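Local structure of catalase (Pseudomonas syringae, 1M7S) at residues 46-51 and 94-99; 52-57 and 232-237; 144-147 and 152-155. The protein breaks hydrogen peroxide down into water and oxygen with a heme cofactor, protecting the cell from peroxide damage. One frame throughout, in Å; residues are numbered along the deposited sequence. Where two conformers were deposited one is given.

Contact 1 of 3, residues 46-51 and 94-99; sequences IPERVV and HGNHSP. With HEM (protoporphyrin IX containing Fe), chain E.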
loop_
_atom_site.group_PDB
_atom_site.type_symbol
_atom_site.label_atom_id
_atom_site.label_comp_id
_atom_site.label_asym_id
_atom_site.label_seq_id
_atom_site.Cartn_x
_atom_site.Cartn_y
_atom_site.Cartn_z
ATOM N N ILE A 46 -2.794 -0.285 10.348
ATOM C CA ILE A 46 -1.640 0.062 9.519
ATOM C C ILE A 46 -0.507 -0.735 10.149
ATOM O O ILE A 46 -0.669 -1.107 11.332
ATOM C CB ILE A 46 -1.338 1.578 9.493
ATOM C CG1 ILE A 46 -1.064 2.184 10.869
ATOM C CG2 ILE A 46 -2.546 2.281 8.839
ATOM C CD1 ILE A 46 -0.722 3.689 10.759
ATOM N N PRO A 47 0.647 -0.828 9.515
ATOM C CA PRO A 47 1.775 -1.552 10.093
ATOM C C PRO A 47 2.193 -0.923 11.421
ATOM O O PRO A 47 2.234 0.318 11.475
ATOM C CB PRO A 47 2.950 -1.485 9.069
ATOM C CG PRO A 47 2.125 -1.243 7.788
ATOM C CD PRO A 47 0.990 -0.286 8.217
ATOM N N GLU A 48 2.439 -1.767 12.447
ATOM C CA GLU A 48 3.011 -1.181 13.675
ATOM C C GLU A 48 4.464 -0.745 13.435
ATOM O O GLU A 48 5.109 -1.197 12.479
ATOM C CB GLU A 48 2.910 -2.134 14.885
ATOM C CG GLU A 48 3.922 -3.284 14.835
ATOM C CD GLU A 48 3.742 -4.336 15.940
ATOM O OE1 GLU A 48 2.726 -4.381 16.687
ATOM O OE2 GLU A 48 4.705 -5.156 16.074
ATOM N N ARG A 49 5.034 0.081 14.324
ATOM C CA ARG A 49 6.428 0.478 14.172
ATOM C C ARG A 49 7.294 -0.816 14.249
ATOM O O ARG A 49 6.993 -1.731 15.022
ATOM C CB ARG A 49 6.893 1.435 15.253
ATOM C CG ARG A 49 6.202 2.834 15.212
ATOM C CD ARG A 49 6.327 3.477 16.576
ATOM N NE ARG A 49 5.842 4.903 16.522
ATOM C CZ ARG A 49 4.569 5.209 16.347
ATOM N NH1 ARG A 49 3.581 4.308 16.273
ATOM N NH2 ARG A 49 4.294 6.520 16.302
ATOM N N VAL A 50 8.346 -0.864 13.429
ATOM C CA VAL A 50 9.223 -2.056 13.350
ATOM C C VAL A 50 9.922 -2.271 14.672
ATOM O O VAL A 50 10.219 -3.421 15.043
ATOM C CB VAL A 50 10.175 -1.916 12.150
ATOM C CG1 VAL A 50 11.258 -0.852 12.392
ATOM C CG2 VAL A 50 10.908 -3.234 11.868
ATOM N N VAL A 51 10.149 -1.212 15.451
ATOM C CA VAL A 51 10.628 -1.272 16.808
ATOM C C VAL A 51 9.820 -0.137 17.567
ATOM O O VAL A 51 9.366 0.764 16.866
ATOM C CB VAL A 51 12.121 -1.102 17.091
ATOM C CG1 VAL A 51 12.948 -2.332 16.618
ATOM C CG2 VAL A 51 12.688 0.136 16.394
ATOM N N HIS A 94 8.893 -5.731 21.809
ATOM C CA HIS A 94 7.637 -6.448 21.530
ATOM C C HIS A 94 6.556 -5.616 20.871
ATOM O O HIS A 94 6.761 -4.416 20.653
ATOM C CB HIS A 94 7.152 -7.118 22.803
ATOM C CG HIS A 94 8.188 -8.116 23.240
ATOM N ND1 HIS A 94 9.216 -7.773 24.098
ATOM C CD2 HIS A 94 8.351 -9.412 22.861
ATOM C CE1 HIS A 94 9.996 -8.856 24.270
ATOM N NE2 HIS A 94 9.480 -9.847 23.531
ATOM N N GLY A 95 5.443 -6.225 20.481
ATOM C CA GLY A 95 4.397 -5.531 19.756
ATOM C C GLY A 95 3.341 -4.818 20.585
ATOM O O GLY A 95 3.443 -4.614 21.801
ATOM N N ASN A 96 2.286 -4.341 19.883
ATOM C CA ASN A 96 1.225 -3.662 20.609
ATOM C C ASN A 96 0.560 -4.620 21.599
ATOM O O ASN A 96 0.372 -5.823 21.405
ATOM C CB ASN A 96 0.011 -3.177 19.831
ATOM C CG ASN A 96 0.361 -2.924 18.388
ATOM O OD1 ASN A 96 0.933 -1.877 18.075
ATOM N ND2 ASN A 96 0.048 -3.879 17.539
ATOM N N HIS A 97 0.196 -3.970 22.703
ATOM C CA HIS A 97 -0.429 -4.686 23.783
ATOM C C HIS A 97 0.543 -5.703 24.335
ATOM O O HIS A 97 0.057 -6.333 25.269
ATOM C CB HIS A 97 -1.737 -5.312 23.317
ATOM C CG HIS A 97 -2.746 -4.272 22.922
ATOM N ND1 HIS A 97 -3.788 -4.506 22.054
ATOM C CD2 HIS A 97 -2.878 -2.959 23.288
ATOM C CE1 HIS A 97 -4.487 -3.394 21.908
ATOM N NE2 HIS A 97 -3.973 -2.422 22.628
ATOM N N SER A 98 1.854 -5.647 24.148
ATOM C CA SER A 98 2.779 -6.457 24.926
ATOM C C SER A 98 2.824 -5.851 26.330
ATOM O O SER A 98 2.650 -4.624 26.468
ATOM C CB SER A 98 4.186 -6.403 24.327
ATOM O OG SER A 98 4.732 -5.070 24.219
ATOM N N PRO A 99 3.077 -6.641 27.352
ATOM C CA PRO A 99 3.160 -6.215 28.715
ATOM C C PRO A 99 4.189 -5.107 28.845
ATOM O O PRO A 99 5.316 -5.244 28.387
ATOM C CB PRO A 99 3.621 -7.426 29.574
ATOM C CG PRO A 99 3.137 -8.574 28.680
ATOM C CD PRO A 99 3.275 -8.114 27.225
HETATM C CHA HEM E . 11.951 3.964 16.601
HETATM C CHB HEM E . 15.220 5.415 19.862
HETATM C CHC HEM E . 18.724 3.358 17.244
HETATM C CHD HEM E . 15.607 2.797 13.555
HETATM C C1A HEM E . 12.546 4.518 17.710
HETATM C C2A HEM E . 11.810 5.190 18.807
HETATM C C3A HEM E . 12.711 5.588 19.704
HETATM C C4A HEM E . 14.017 5.170 19.225
HETATM C CMA HEM E . 12.496 6.361 21.012
HETATM C CAA HEM E . 10.281 5.355 18.783
HETATM C CBA HEM E . 9.788 6.779 18.358
HETATM C CGA HEM E . 8.253 6.855 18.576
HETATM O O1A HEM E . 7.611 6.934 17.501
HETATM O O2A HEM E . 7.937 6.877 19.782
HETATM C C1B HEM E . 16.457 5.018 19.431
HETATM C C2B HEM E . 17.726 5.339 20.073
HETATM C C3B HEM E . 18.701 4.751 19.349
HETATM C C4B HEM E . 18.072 4.076 18.247
HETATM C CMB HEM E . 17.838 6.174 21.356
HETATM C CAB HEM E . 20.216 4.712 19.552
HETATM C CBB HEM E . 20.895 5.644 20.193
HETATM C C1C HEM E . 18.198 3.139 15.997
HETATM C C2C HEM E . 18.969 2.852 14.810
HETATM C C3C HEM E . 18.115 2.723 13.786
HETATM C C4C HEM E . 16.780 2.876 14.325
HETATM C CMC HEM E . 20.517 2.786 14.723
HETATM C CAC HEM E . 18.370 2.436 12.293
HETATM C CBC HEM E . 19.398 2.953 11.597
HETATM C C1D HEM E . 14.337 3.001 14.110
HETATM C C2D HEM E . 13.091 2.836 13.380
HETATM C C3D HEM E . 12.089 3.154 14.202
HETATM C C4D HEM E . 12.673 3.527 15.472
HETATM C CMD HEM E . 13.057 2.356 11.918
HETATM C CAD HEM E . 10.561 3.156 13.906
HETATM C CBD HEM E . 10.117 4.616 13.530
HETATM C CGD HEM E . 8.688 4.709 13.027
HETATM O O1D HEM E . 8.125 5.852 13.158
HETATM O O2D HEM E . 8.093 3.747 12.483
HETATM N NA HEM E . 13.871 4.488 18.039
HETATM N NB HEM E . 16.694 4.261 18.301
HETATM N NC HEM E . 16.856 3.119 15.684
HETATM N ND HEM E . 14.038 3.475 15.371
HETATM FE FE HEM E . 15.375 3.894 16.814
HETATM O O HOH W 1 15.659 1.823 18.220
#

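Contact 2 of 3, residues 52-57 and 232-237; sequences HARGTG and KDYSHL. With HEM (protoporphyrin IX containing Fe), chain E.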
loop_
_atom_site.group_PDB
_atom_site.type_symbol
_atom_site.label_atom_id
_atom_site.label_comp_id
_atom_site.label_asym_id
_atom_site.label_seq_id
_atom_site.Cartn_x
_atom_site.Cartn_y
_atom_site.Cartn_z
ATOM N N HIS A 52 9.809 -0.264 18.878
ATOM C CA HIS A 52 9.043 0.706 19.720
ATOM C C HIS A 52 7.574 0.754 19.287
ATOM O O HIS A 52 6.857 1.740 19.415
ATOM C CB HIS A 52 9.686 2.093 19.631
ATOM C CG HIS A 52 11.100 2.195 20.152
ATOM N ND1 HIS A 52 11.347 2.739 21.370
ATOM C CD2 HIS A 52 12.315 1.859 19.640
ATOM C CE1 HIS A 52 12.668 2.735 21.609
ATOM N NE2 HIS A 52 13.259 2.197 20.541
ATOM N N ALA A 53 6.967 -0.414 18.959
ATOM C CA ALA A 53 5.570 -0.445 18.572
ATOM C C ALA A 53 4.640 -0.170 19.750
ATOM O O ALA A 53 3.557 0.383 19.539
ATOM C CB ALA A 53 5.266 -1.852 18.019
ATOM N N ARG A 54 4.994 -0.561 20.964
ATOM C CA ARG A 54 4.191 -0.378 22.165
ATOM C C ARG A 54 4.476 1.048 22.731
ATOM O O ARG A 54 5.618 1.243 23.191
ATOM C CB ARG A 54 4.620 -1.421 23.213
ATOM C CG ARG A 54 3.947 -1.338 24.563
ATOM C CD ARG A 54 2.439 -1.473 24.404
ATOM N NE ARG A 54 1.786 -2.184 25.468
ATOM C CZ ARG A 54 0.625 -1.971 26.042
ATOM N NH1 ARG A 54 0.262 -2.843 26.971
ATOM N NH2 ARG A 54 -0.126 -0.913 25.762
ATOM N N GLY A 55 3.500 1.948 22.647
ATOM C CA GLY A 55 3.896 3.327 23.075
ATOM C C GLY A 55 2.698 4.091 23.664
ATOM O O GLY A 55 1.566 3.635 23.613
ATOM N N THR A 56 3.022 5.223 24.297
ATOM C CA THR A 56 2.065 6.110 24.934
ATOM C C THR A 56 2.406 7.567 24.549
ATOM O O THR A 56 3.561 7.891 24.812
ATOM C CB THR A 56 2.175 6.050 26.476
ATOM O OG1 THR A 56 2.149 4.690 26.936
ATOM C CG2 THR A 56 1.015 6.805 27.118
ATOM N N GLY A 57 1.421 8.341 24.089
ATOM C CA GLY A 57 1.721 9.706 23.661
ATOM C C GLY A 57 0.944 10.670 24.541
ATOM O O GLY A 57 -0.110 10.362 25.091
ATOM N N LYS A 232 -1.402 -8.587 37.263
ATOM C CA LYS A 232 -2.636 -7.866 37.116
ATOM C C LYS A 232 -2.619 -6.729 36.107
ATOM O O LYS A 232 -3.716 -6.212 35.844
ATOM C CB LYS A 232 -3.032 -7.177 38.431
ATOM C CG LYS A 232 -2.550 -7.778 39.739
ATOM C CD LYS A 232 -3.689 -8.224 40.638
ATOM C CE LYS A 232 -4.480 -9.368 40.031
ATOM N NZ LYS A 232 -5.046 -10.254 41.084
ATOM N N ASP A 233 -1.489 -6.256 35.582
ATOM C CA ASP A 233 -1.566 -5.048 34.753
ATOM C C ASP A 233 -0.557 -5.185 33.621
ATOM O O ASP A 233 0.599 -5.090 33.998
ATOM C CB ASP A 233 -1.219 -3.829 35.602
ATOM C CG ASP A 233 -1.446 -2.485 34.946
ATOM O OD1 ASP A 233 -1.741 -2.464 33.735
ATOM O OD2 ASP A 233 -1.398 -1.440 35.625
ATOM N N TYR A 234 -1.005 -5.357 32.391
ATOM C CA TYR A 234 -0.035 -5.446 31.292
ATOM C C TYR A 234 0.168 -4.069 30.703
ATOM O O TYR A 234 0.934 -3.899 29.765
ATOM C CB TYR A 234 -0.506 -6.498 30.267
ATOM C CG TYR A 234 -1.729 -6.084 29.489
ATOM C CD1 TYR A 234 -1.598 -5.474 28.257
ATOM C CD2 TYR A 234 -3.005 -6.274 30.007
ATOM C CE1 TYR A 234 -2.708 -5.049 27.534
ATOM C CE2 TYR A 234 -4.125 -5.824 29.317
ATOM C CZ TYR A 234 -3.955 -5.240 28.083
ATOM O OH TYR A 234 -5.074 -4.809 27.392
ATOM N N SER A 235 -0.450 -3.008 31.270
ATOM C CA SER A 235 -0.270 -1.647 30.728
ATOM C C SER A 235 0.057 -0.701 31.895
ATOM O O SER A 235 -0.444 0.422 31.915
ATOM C CB SER A 235 -1.525 -1.102 30.045
ATOM O OG SER A 235 -1.876 -1.846 28.871
ATOM N N HIS A 236 1.041 -1.107 32.699
ATOM C CA HIS A 236 1.319 -0.316 33.914
ATOM C C HIS A 236 1.943 1.046 33.609
ATOM O O HIS A 236 1.570 2.027 34.301
ATOM C CB HIS A 236 2.109 -1.075 34.940
ATOM C CG HIS A 236 3.587 -1.075 34.840
ATOM N ND1 HIS A 236 4.251 -1.775 33.847
ATOM C CD2 HIS A 236 4.548 -0.449 35.551
ATOM C CE1 HIS A 236 5.557 -1.609 33.955
ATOM N NE2 HIS A 236 5.756 -0.804 34.989
ATOM N N LEU A 237 2.731 1.131 32.563
ATOM C CA LEU A 237 3.345 2.428 32.257
ATOM C C LEU A 237 2.300 3.342 31.641
ATOM O O LEU A 237 2.300 4.524 31.999
ATOM C CB LEU A 237 4.519 2.246 31.283
ATOM C CG LEU A 237 5.617 1.307 31.849
ATOM C CD1 LEU A 237 6.681 1.064 30.750
ATOM C CD2 LEU A 237 6.311 1.866 33.071
HETATM C CHA HEM E . 11.951 3.964 16.601
HETATM C CHB HEM E . 15.220 5.415 19.862
HETATM C CHC HEM E . 18.724 3.358 17.244
HETATM C CHD HEM E . 15.607 2.797 13.555
HETATM C C1A HEM E . 12.546 4.518 17.710
HETATM C C2A HEM E . 11.810 5.190 18.807
HETATM C C3A HEM E . 12.711 5.588 19.704
HETATM C C4A HEM E . 14.017 5.170 19.225
HETATM C CMA HEM E . 12.496 6.361 21.012
HETATM C CAA HEM E . 10.281 5.355 18.783
HETATM C CBA HEM E . 9.788 6.779 18.358
HETATM C CGA HEM E . 8.253 6.855 18.576
HETATM O O1A HEM E . 7.611 6.934 17.501
HETATM O O2A HEM E . 7.937 6.877 19.782
HETATM C C1B HEM E . 16.457 5.018 19.431
HETATM C C2B HEM E . 17.726 5.339 20.073
HETATM C C3B HEM E . 18.701 4.751 19.349
HETATM C C4B HEM E . 18.072 4.076 18.247
HETATM C CMB HEM E . 17.838 6.174 21.356
HETATM C CAB HEM E . 20.216 4.712 19.552
HETATM C CBB HEM E . 20.895 5.644 20.193
HETATM C C1C HEM E . 18.198 3.139 15.997
HETATM C C2C HEM E . 18.969 2.852 14.810
HETATM C C3C HEM E . 18.115 2.723 13.786
HETATM C C4C HEM E . 16.780 2.876 14.325
HETATM C CMC HEM E . 20.517 2.786 14.723
HETATM C CAC HEM E . 18.370 2.436 12.293
HETATM C CBC HEM E . 19.398 2.953 11.597
HETATM C C1D HEM E . 14.337 3.001 14.110
HETATM C C2D HEM E . 13.091 2.836 13.380
HETATM C C3D HEM E . 12.089 3.154 14.202
HETATM C C4D HEM E . 12.673 3.527 15.472
HETATM C CMD HEM E . 13.057 2.356 11.918
HETATM C CAD HEM E . 10.561 3.156 13.906
HETATM C CBD HEM E . 10.117 4.616 13.530
HETATM C CGD HEM E . 8.688 4.709 13.027
HETATM O O1D HEM E . 8.125 5.852 13.158
HETATM O O2D HEM E . 8.093 3.747 12.483
HETATM N NA HEM E . 13.871 4.488 18.039
HETATM N NB HEM E . 16.694 4.261 18.301
HETATM N NC HEM E . 16.856 3.119 15.684
HETATM N ND HEM E . 14.038 3.475 15.371
HETATM FE FE HEM E . 15.375 3.894 16.814
HETATM O O HOH W 1 15.659 1.823 18.220
HETATM O O HOH W 2 -2.327 -0.366 26.712
#

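Contact 3 of 3, residues 144-147 and 152-155; sequences FKPD and LDND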
loop_
_atom_site.group_PDB
_atom_site.type_symbol
_atom_site.label_atom_id
_atom_site.label_comp_id
_atom_site.label_asym_id
_atom_site.label_seq_id
_atom_site.Cartn_x
_atom_site.Cartn_y
_atom_site.Cartn_z
ATOM N N PHE A 144 17.554 -9.676 19.118
ATOM C CA PHE A 144 16.747 -9.413 20.295
ATOM C C PHE A 144 15.298 -9.860 20.201
ATOM O O PHE A 144 14.676 -10.204 21.243
ATOM C CB PHE A 144 16.647 -7.875 20.480
ATOM C CG PHE A 144 17.675 -7.236 21.382
ATOM C CD1 PHE A 144 18.366 -6.120 20.935
ATOM C CD2 PHE A 144 17.861 -7.674 22.669
ATOM C CE1 PHE A 144 19.311 -5.498 21.749
ATOM C CE2 PHE A 144 18.779 -7.058 23.510
ATOM C CZ PHE A 144 19.495 -5.968 23.032
ATOM N N LYS A 145 14.673 -9.757 19.023
ATOM C CA LYS A 145 13.252 -10.053 18.876
ATOM C C LYS A 145 12.992 -11.554 19.121
ATOM O O LYS A 145 13.947 -12.314 19.078
ATOM C CB LYS A 145 12.866 -9.786 17.415
ATOM C CG LYS A 145 12.776 -8.316 16.979
ATOM C CD LYS A 145 11.357 -7.828 17.273
ATOM C CE LYS A 145 11.307 -6.366 16.736
ATOM N NZ LYS A 145 9.929 -5.877 17.000
ATOM N N PRO A 146 11.753 -11.954 19.292
ATOM C CA PRO A 146 11.353 -13.339 19.440
ATOM C C PRO A 146 11.872 -14.169 18.279
ATOM O O PRO A 146 12.098 -13.723 17.152
ATOM C CB PRO A 146 9.792 -13.339 19.443
ATOM C CG PRO A 146 9.521 -11.932 19.944
ATOM C CD PRO A 146 10.631 -11.005 19.462
ATOM N N ASP A 147 12.085 -15.450 18.543
ATOM C CA ASP A 147 12.613 -16.383 17.508
ATOM C C ASP A 147 11.669 -16.348 16.304
ATOM O O ASP A 147 10.464 -16.463 16.470
ATOM C CB ASP A 147 12.549 -17.749 18.178
ATOM C CG ASP A 147 13.296 -18.848 17.432
ATOM O OD1 ASP A 147 13.056 -19.025 16.226
ATOM O OD2 ASP A 147 14.086 -19.527 18.113
ATOM N N LEU A 152 8.382 -16.774 20.074
ATOM C CA LEU A 152 8.624 -16.844 21.493
ATOM C C LEU A 152 10.027 -16.298 21.773
ATOM O O LEU A 152 10.926 -16.413 20.933
ATOM C CB LEU A 152 8.600 -18.311 22.021
ATOM C CG LEU A 152 7.207 -18.964 21.957
ATOM C CD1 LEU A 152 7.370 -20.458 22.110
ATOM C CD2 LEU A 152 6.307 -18.303 23.002
ATOM N N ASP A 153 10.191 -15.744 22.953
ATOM C CA ASP A 153 11.485 -15.186 23.372
ATOM C C ASP A 153 12.473 -16.354 23.459
ATOM O O ASP A 153 12.144 -17.468 23.848
ATOM C CB ASP A 153 11.298 -14.442 24.687
ATOM C CG ASP A 153 10.447 -13.200 24.546
ATOM O OD1 ASP A 153 10.411 -12.524 23.504
ATOM O OD2 ASP A 153 9.733 -12.800 25.510
ATOM N N ASN A 154 13.714 -16.131 23.065
ATOM C CA ASN A 154 14.742 -17.182 23.055
ATOM C C ASN A 154 16.059 -16.432 23.175
ATOM O O ASN A 154 16.652 -16.018 22.178
ATOM C CB ASN A 154 14.703 -17.979 21.749
ATOM C CG ASN A 154 15.812 -19.032 21.701
ATOM O OD1 ASN A 154 16.648 -19.102 22.615
ATOM N ND2 ASN A 154 15.838 -19.832 20.623
ATOM N N ASP A 155 16.495 -16.196 24.429
ATOM C CA ASP A 155 17.683 -15.370 24.610
ATOM C C ASP A 155 18.991 -16.007 24.200
ATOM O O ASP A 155 19.920 -15.215 23.927
ATOM C CB ASP A 155 17.756 -14.828 26.028
ATOM C CG ASP A 155 16.531 -14.085 26.507
ATOM O OD1 ASP A 155 15.636 -13.611 25.757
ATOM O OD2 ASP A 155 16.427 -13.966 27.769
HETATM O O HOH W 3 12.811 -11.661 22.623
HETATM O O HOH W 4 14.899 -14.750 20.268
#

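Contact 1 of 3, residues 46-51 and 94-99
Glu48 reaches across to the backbone of Asn96 with a single carboxylate oxygen. Asn96 N donates to Glu48 OE1 at 3.2 Å, and the bond is fairly straight (163°). The N-H meets OE1 from above the carboxylate plane. Past CG the Glu48 chain is extended (chi2 -173°), which carries the carboxylate out to the loop. The Asn96 side chain comes to the same oxygen with its amide turned 77° from the carboxylate. Glu48 OE1 and Asn96 ND2 lie 2.9 Å apart, but the angle is poor for a hydrogen bond. Gly95, Asn96 and His97 have two conformers, so the details here are less certain. Glu48 OE1 also packs over Gly95 CA, 3.7 Å away. Gly95 to Ser98 form a type II beta turn. Ser98 N and Ser98 OG both donate to Gly95 O and grip it from two atoms.

Arg49 turns to the heme instead. Arg49 NE donates to propionate atom O1A of the heme at 2.9 Å. Arg88 and Arg339 also hydrogen-bond to the heme. Val51 CG2 lies 3.5 Å from heme C4D, a carbon of one pyrrole; the iron carries water 1. Neighbouring residues thus send one acidic side chain to the loop and one guanidinium to the cofactor. The carboxylate accepts a backbone N-H, while the group of arginines probably balances the propionate charge.

Contact 2 of 3, residues 52-57 and 232-237
Arg54, just before strand 55-64 of the catalase beta barrel, meets Tyr234 and Ser235 just before helix 236-246. Arg54 NH1 donates to Ser235 OG at 3.0 Å, 17° out of the guanidinium plane. Arg54 NH1 also lies 3.5 Å from Tyr234 CD1, at an oblique angle to the ring. CG of Arg54 is opposite the backbone N (chi1 177°), and bends at chi2 and chi3 then bring the guanidinium to Ser235. Arg54 NE donates to Ser98 O, outside these two segments. Ser235 takes the N-cap position of the helix, and its N-H is held by Asp233 OD1 in an Asx turn.

The rest of this side is looser. Water 2 joins Arg54 NH2 to Ser235 OG. Tyr234 is partly exposed, and its hydroxyl bonds to Asp153 of the second subunit.

The tight packing is at the other end of 52-57. His52, the predicted active-site histidine, lies face-on over the heme, as in other catalases. Ser90 OG is hydrogen-bonded to His52 ND1 on the side of the ring away from the iron-bound water. Water 1 sits 2.5 Å from the heme iron and 3.4 Å from His52 NE2, a weak bond. Heme C2A lies over the centre of the imidazole, 3.3 Å from its plane.

Contact 3 of 3, residues 144-147 and 152-155
Asp147 and Asn154 both turn CG away from the backbone N (chi1 -168° and 177°), which runs the two side chains parallel, ends together. Asn154 ND2 donates to Asp147 OD2 at 3.1 Å. The bond uses the anti lone pair of the carboxylate and runs close to the amide plane. The two flat groups are nearly coplanar, 17° apart. Asp147 OD2 has a stronger partner in Arg149, with which it forms a salt bridge. The backbone closes the loop beside this pair. Asp147 N donates to Leu152 O at 2.8 Å.

Pro146 packs on the other segment, its CG 3.7 Å from Asp153 OD1. That oxygen is hydrogen-bonded to His94 NE2. It also accepts a hydrogen bond from water 3, which donates to Phe144 O as well (2.7 Å). The last carbonyl of helix 137-144 is thereby tied to the acid across the loop. Asp153 OD2 is hydrogen-bonded to Tyr234 OH of the second subunit, so the loop also faces a subunit interface. With OD1, Asn154 caps a backbone N-H and bonds to Ser156 OG. This is an N-cap at the start of helix 155-163, at the end of the loop that joins it to helix 137-144.

In the fold
Contacts 1 and 2 are neighbours, with centres about 10 Å apart. Their segments alternate along the chain, and 46-57 runs through both. Both border the heme, on the run leading into strand 55-64 of the barrel. The centre of contact 3 is about 15 Å from that of contact 1 and about 19 Å from that of contact 2. In sequence it falls after contact 1 and between the two segments of contact 2. It touches contact 1 through His94 with Asp153 and Lys145 with Val50, but does not touch contact 2. All three meet the second subunit. The loops beside the heme, the helical connection and the tetramer interface are thus linked through a few residues.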